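Side-chain contacts in decaprenyl diphosphate synthase (Rhodobacter capsulatus, PDB 3MZV), which probably makes long all-trans polyprenyl diphosphates for quinone side chains by adding isopentenyl units to farnesyl diphosphate, with magnesium as cofactor: residues V156-A161 / R177-A182; D170-V175 / L245-I250. One frame throughout, in Å; residues are numbered along the deposited sequence.

Contact 1: residues V156-A161 / R177-A182; sequences VLQLTA and RGKTAA
Gln158 and Lys179 reach toward each other across the groove between two helices and join at their polar ends. Lys179 NZ donates a hydrogen bond to Gln158 OE1 at 2.9 Å. The ammonium comes in at 134° to the C=O bond, tilted 33° out of the carbonyl plane. Gln158 runs nearly straight, its CG trans to the backbone N (chi1 -178°), and this carries the amide out over the groove. Lys179 gets there by bending at chi2 and chi3.

The close part is small: besides the bond itself, Lys179 CE lies 3.3 Å from Gln158 OE1. The amide nitrogen side is looser, with Gln158 NE2 4.0 Å from Lys179 CD. The CA atoms of the two residues are 8.3 Å apart, and no apolar side chains meet between the two segments; the pair is a partly exposed polar link. Lys179 and Thr180 match the Lys-Thr pair of trans-prenyltransferases, whose lysine binds the allylic diphosphate in relatives, so the open side probably faces the catalytic cavity.

Around the pair, Gln158 rests on Val175, while Lys179 also touches Glu155 of helix 138-161 and Gln217 of helix 199-224. Arg177 forms a salt bridge to Asp210 of that third helix, and the outer side of helix 138-161 packs on Leu119 and Lys115 of the second subunit.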
# COMPACT_ATOMS: atom_id res chain seq x y z
N VAL B 156 4.00 -9.25 8.74
CA VAL B 156 3.00 -10.00 9.49
C VAL B 156 3.60 -11.22 10.21
O VAL B 156 3.25 -11.54 11.38
CB VAL B 156 1.86 -10.46 8.59
CG1 VAL B 156 0.88 -11.33 9.37
CG2 VAL B 156 1.14 -9.23 8.06
N LEU B 157 4.49 -11.93 9.53
CA LEU B 157 5.22 -13.02 10.18
C LEU B 157 6.01 -12.55 11.42
O LEU B 157 6.04 -13.23 12.45
CB LEU B 157 6.15 -13.73 9.20
CG LEU B 157 6.82 -15.00 9.77
CD1 LEU B 157 5.80 -15.99 10.44
CD2 LEU B 157 7.58 -15.70 8.69
N GLN B 158 6.64 -11.38 11.31
CA GLN B 158 7.42 -10.83 12.40
C GLN B 158 6.53 -10.62 13.63
O GLN B 158 6.99 -10.83 14.77
CB GLN B 158 8.07 -9.50 11.98
CG GLN B 158 8.95 -8.88 13.04
CD GLN B 158 9.70 -7.68 12.55
OE1 GLN B 158 10.92 -7.59 12.67
NE2 GLN B 158 8.97 -6.73 11.94
N LEU B 159 5.29 -10.18 13.39
CA LEU B 159 4.31 -10.00 14.47
C LEU B 159 3.92 -11.29 15.17
O LEU B 159 3.80 -11.30 16.38
CB LEU B 159 3.03 -9.36 13.94
CG LEU B 159 3.10 -7.88 13.66
CD1 LEU B 159 1.80 -7.45 13.02
CD2 LEU B 159 3.41 -7.08 14.95
N THR B 160 3.69 -12.37 14.43
CA THR B 160 3.31 -13.64 15.04
C THR B 160 4.51 -14.32 15.69
O THR B 160 4.39 -15.02 16.69
CB THR B 160 2.74 -14.60 13.99
OG1 THR B 160 3.70 -14.76 12.93
CG2 THR B 160 1.45 -14.04 13.44
N ALA B 161 5.69 -14.09 15.13
CA ALA B 161 6.91 -14.62 15.69
C ALA B 161 7.28 -13.95 17.04
O ALA B 161 8.05 -14.52 17.81
CB ALA B 161 8.05 -14.45 14.70
N ARG B 177 14.20 -12.30 5.45
CA ARG B 177 14.21 -12.46 3.99
C ARG B 177 13.02 -11.72 3.38
O ARG B 177 13.14 -11.02 2.38
CB ARG B 177 14.23 -13.96 3.59
CG ARG B 177 14.33 -14.26 2.09
CD ARG B 177 14.85 -15.67 1.90
NE ARG B 177 16.25 -15.83 1.54
CZ ARG B 177 16.99 -16.91 1.83
NH1 ARG B 177 18.25 -17.00 1.43
NH2 ARG B 177 16.47 -17.91 2.54
N GLY B 178 11.86 -11.83 4.02
CA GLY B 178 10.67 -11.10 3.56
C GLY B 178 10.75 -9.61 3.80
O GLY B 178 10.59 -8.82 2.86
N LYS B 179 11.00 -9.22 5.04
CA LYS B 179 11.00 -7.83 5.49
C LYS B 179 12.12 -6.97 4.90
O LYS B 179 12.01 -5.74 4.85
CB LYS B 179 11.20 -7.85 7.00
CG LYS B 179 10.79 -6.64 7.72
CD LYS B 179 11.64 -6.30 8.96
CE LYS B 179 12.33 -7.44 9.67
NZ LYS B 179 13.07 -6.91 10.88
N THR B 180 13.27 -7.60 4.63
CA THR B 180 14.47 -6.84 4.28
C THR B 180 15.16 -7.35 3.02
O THR B 180 15.46 -6.54 2.11
CB THR B 180 15.50 -6.77 5.43
OG1 THR B 180 14.94 -6.02 6.52
CG2 THR B 180 16.82 -6.08 4.96
N ALA B 181 15.43 -8.66 2.93
CA ALA B 181 16.24 -9.17 1.82
C ALA B 181 15.51 -9.11 0.49
O ALA B 181 16.14 -8.91 -0.54
CB ALA B 181 16.70 -10.59 2.06
N ALA B 182 14.19 -9.33 0.53
CA ALA B 182 13.38 -9.43 -0.69
C ALA B 182 13.49 -8.20 -1.54
O ALA B 182 13.53 -8.32 -2.75
CB ALA B 182 11.92 -9.73 -0.37

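Contact 2: residues D170-V175 / L245-I250; sequences DIYLRV and LTMPVI
The Tyr172 ring lies against the start of helix 247-254, with backbone rather than a second ring over one face. Met247 N stands 3.5 Å above the ring plane, over its centre, and Thr246 C is displaced toward the rim. Leu245 O and Ile250 CD1 approach obliquely, the carbonyl oxygen coming within 3.6 Å of Tyr172 CD1. Helix 199-224 adds Ile218 to the surroundings of the tyrosine.

Side chains complete the fit. Met247 crosses Tyr172 at about a right angle and sets its CB 3.6 Å from Tyr172 CE2, with the methyl CE turned back toward the same ring atom at 4.1 Å. Thr246 CB meets Tyr172 CE1 at 3.8 Å. At the root of the tyrosine, Ile250 CD1 presses on Tyr172 CB at 3.4 Å, a close approach of two carbons. Tyr172 has CG trans to its own N (chi1 166°), which swings the ring out from helix 169-194 across the first helical turn at 247-250.

The hydroxyl is used beyond this interface, in a hydrogen bond with Asp221 of helix 199-224. A leucine here would probably leave Asp221 without this mate and uncover the Thr246-Met247 backbone. The chemistry is therefore divided: a buried grip, mostly van der Waals, with a polar backbone N over the ring and no hydrogen bond between the segments, and a polar end directed to the DDLLD aspartate-rich sequence.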
# COMPACT_ATOMS: atom_id res chain seq x y z
N ASP B 170 14.96 -20.84 11.37
CA ASP B 170 14.36 -20.91 10.04
C ASP B 170 13.26 -19.86 9.90
O ASP B 170 13.22 -19.14 8.91
CB ASP B 170 13.80 -22.33 9.77
CG ASP B 170 14.92 -23.39 9.46
OD1 ASP B 170 16.14 -23.06 9.46
OD2 ASP B 170 14.59 -24.57 9.24
N ILE B 171 12.42 -19.71 10.93
CA ILE B 171 11.37 -18.68 10.92
C ILE B 171 11.97 -17.31 10.89
O ILE B 171 11.49 -16.43 10.15
CB ILE B 171 10.37 -18.87 12.08
CG1 ILE B 171 9.60 -20.16 11.84
CG2 ILE B 171 9.43 -17.64 12.24
CD1 ILE B 171 8.77 -20.69 13.00
N TYR B 172 13.02 -17.10 11.70
CA TYR B 172 13.68 -15.81 11.74
C TYR B 172 14.23 -15.45 10.36
O TYR B 172 14.12 -14.29 9.96
CB TYR B 172 14.79 -15.79 12.80
CG TYR B 172 15.77 -14.62 12.71
CD1 TYR B 172 15.41 -13.37 13.13
CD2 TYR B 172 17.05 -14.79 12.18
CE1 TYR B 172 16.28 -12.31 13.05
CE2 TYR B 172 17.96 -13.72 12.11
CZ TYR B 172 17.56 -12.49 12.52
OH TYR B 172 18.44 -11.39 12.45
N LEU B 173 14.87 -16.41 9.69
CA LEU B 173 15.42 -16.19 8.35
C LEU B 173 14.30 -15.82 7.35
O LEU B 173 14.47 -14.96 6.52
CB LEU B 173 16.17 -17.43 7.85
CG LEU B 173 16.72 -17.24 6.44
CD1 LEU B 173 17.69 -16.01 6.38
CD2 LEU B 173 17.42 -18.51 5.95
N ARG B 174 13.15 -16.44 7.49
CA ARG B 174 11.99 -16.11 6.66
C ARG B 174 11.52 -14.68 6.91
O ARG B 174 11.17 -13.98 5.97
CB ARG B 174 10.89 -17.13 6.96
CG ARG B 174 9.68 -17.13 6.04
CD ARG B 174 9.25 -18.60 5.77
NE ARG B 174 9.54 -19.51 6.90
CZ ARG B 174 9.74 -20.83 6.80
NH1 ARG B 174 9.99 -21.55 7.90
NH2 ARG B 174 9.69 -21.45 5.62
N VAL B 175 11.51 -14.24 8.17
CA VAL B 175 11.09 -12.90 8.50
C VAL B 175 12.05 -11.91 7.90
O VAL B 175 11.64 -10.91 7.30
CB VAL B 175 11.04 -12.66 10.02
CG1 VAL B 175 11.06 -11.16 10.34
CG2 VAL B 175 9.83 -13.41 10.65
N LEU B 245 11.67 -11.96 18.34
CA LEU B 245 12.53 -13.14 18.35
C LEU B 245 13.54 -13.01 17.21
O LEU B 245 13.23 -13.35 16.05
CB LEU B 245 11.73 -14.44 18.24
CG LEU B 245 11.25 -14.97 19.59
CD1 LEU B 245 12.49 -15.42 20.44
CD2 LEU B 245 10.40 -13.95 20.36
N THR B 246 14.71 -12.42 17.55
CA THR B 246 15.82 -12.31 16.60
C THR B 246 16.91 -13.31 16.96
O THR B 246 16.93 -13.81 18.08
CB THR B 246 16.37 -10.85 16.58
OG1 THR B 246 16.89 -10.47 17.85
CG2 THR B 246 15.25 -9.84 16.14
N MET B 247 17.83 -13.53 16.03
CA MET B 247 18.86 -14.56 16.19
C MET B 247 19.52 -14.64 17.59
O MET B 247 19.61 -15.74 18.13
CB MET B 247 19.92 -14.47 15.08
CG MET B 247 20.78 -15.64 14.95
SD MET B 247 21.95 -15.61 13.48
CE MET B 247 20.92 -16.60 12.33
N PRO B 248 19.99 -13.51 18.16
CA PRO B 248 20.75 -13.64 19.42
C PRO B 248 19.84 -14.13 20.56
O PRO B 248 20.28 -14.80 21.48
CB PRO B 248 21.21 -12.21 19.71
CG PRO B 248 20.80 -11.42 18.54
CD PRO B 248 20.04 -12.15 17.61
N VAL B 249 18.55 -13.79 20.49
CA VAL B 249 17.59 -14.32 21.46
C VAL B 249 17.28 -15.75 21.19
O VAL B 249 17.32 -16.56 22.09
CB VAL B 249 16.29 -13.52 21.49
CG1 VAL B 249 15.28 -14.11 22.54
CG2 VAL B 249 16.57 -12.04 21.76
N ILE B 250 16.91 -16.08 19.94
CA ILE B 250 16.55 -17.47 19.59
C ILE B 250 17.66 -18.46 20.01
O ILE B 250 17.40 -19.52 20.57
CB ILE B 250 16.32 -17.58 18.07
CG1 ILE B 250 15.08 -16.80 17.67
CG2 ILE B 250 16.25 -19.04 17.63
CD1 ILE B 250 15.04 -16.50 16.11

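In the fold
Both contacts use helix 169-194, and their centres lie 10 Å apart on the same side of the chain's centre. They touch directly: Leu157 CG of contact 1 is 3.5 Å from Val175 CG2 of contact 2, and Ala161 O is 3.5 Å from Leu245 CD2. Contact 1 is the small, polar, more open one; contact 2 is buried and built round an aromatic ring. Both lead to helix 199-224, where Thr180 is hydrogen-bonded to Gln217 and Tyr172 to Asp221, one turn further on. Asp221 belongs to the second aspartate-rich motif, which in this family serves magnesium and diphosphate, so contact 2 probably borders the catalytic cavity; the family's Lys-Thr pair (Lys179, Thr180) suggests likewise for contact 1.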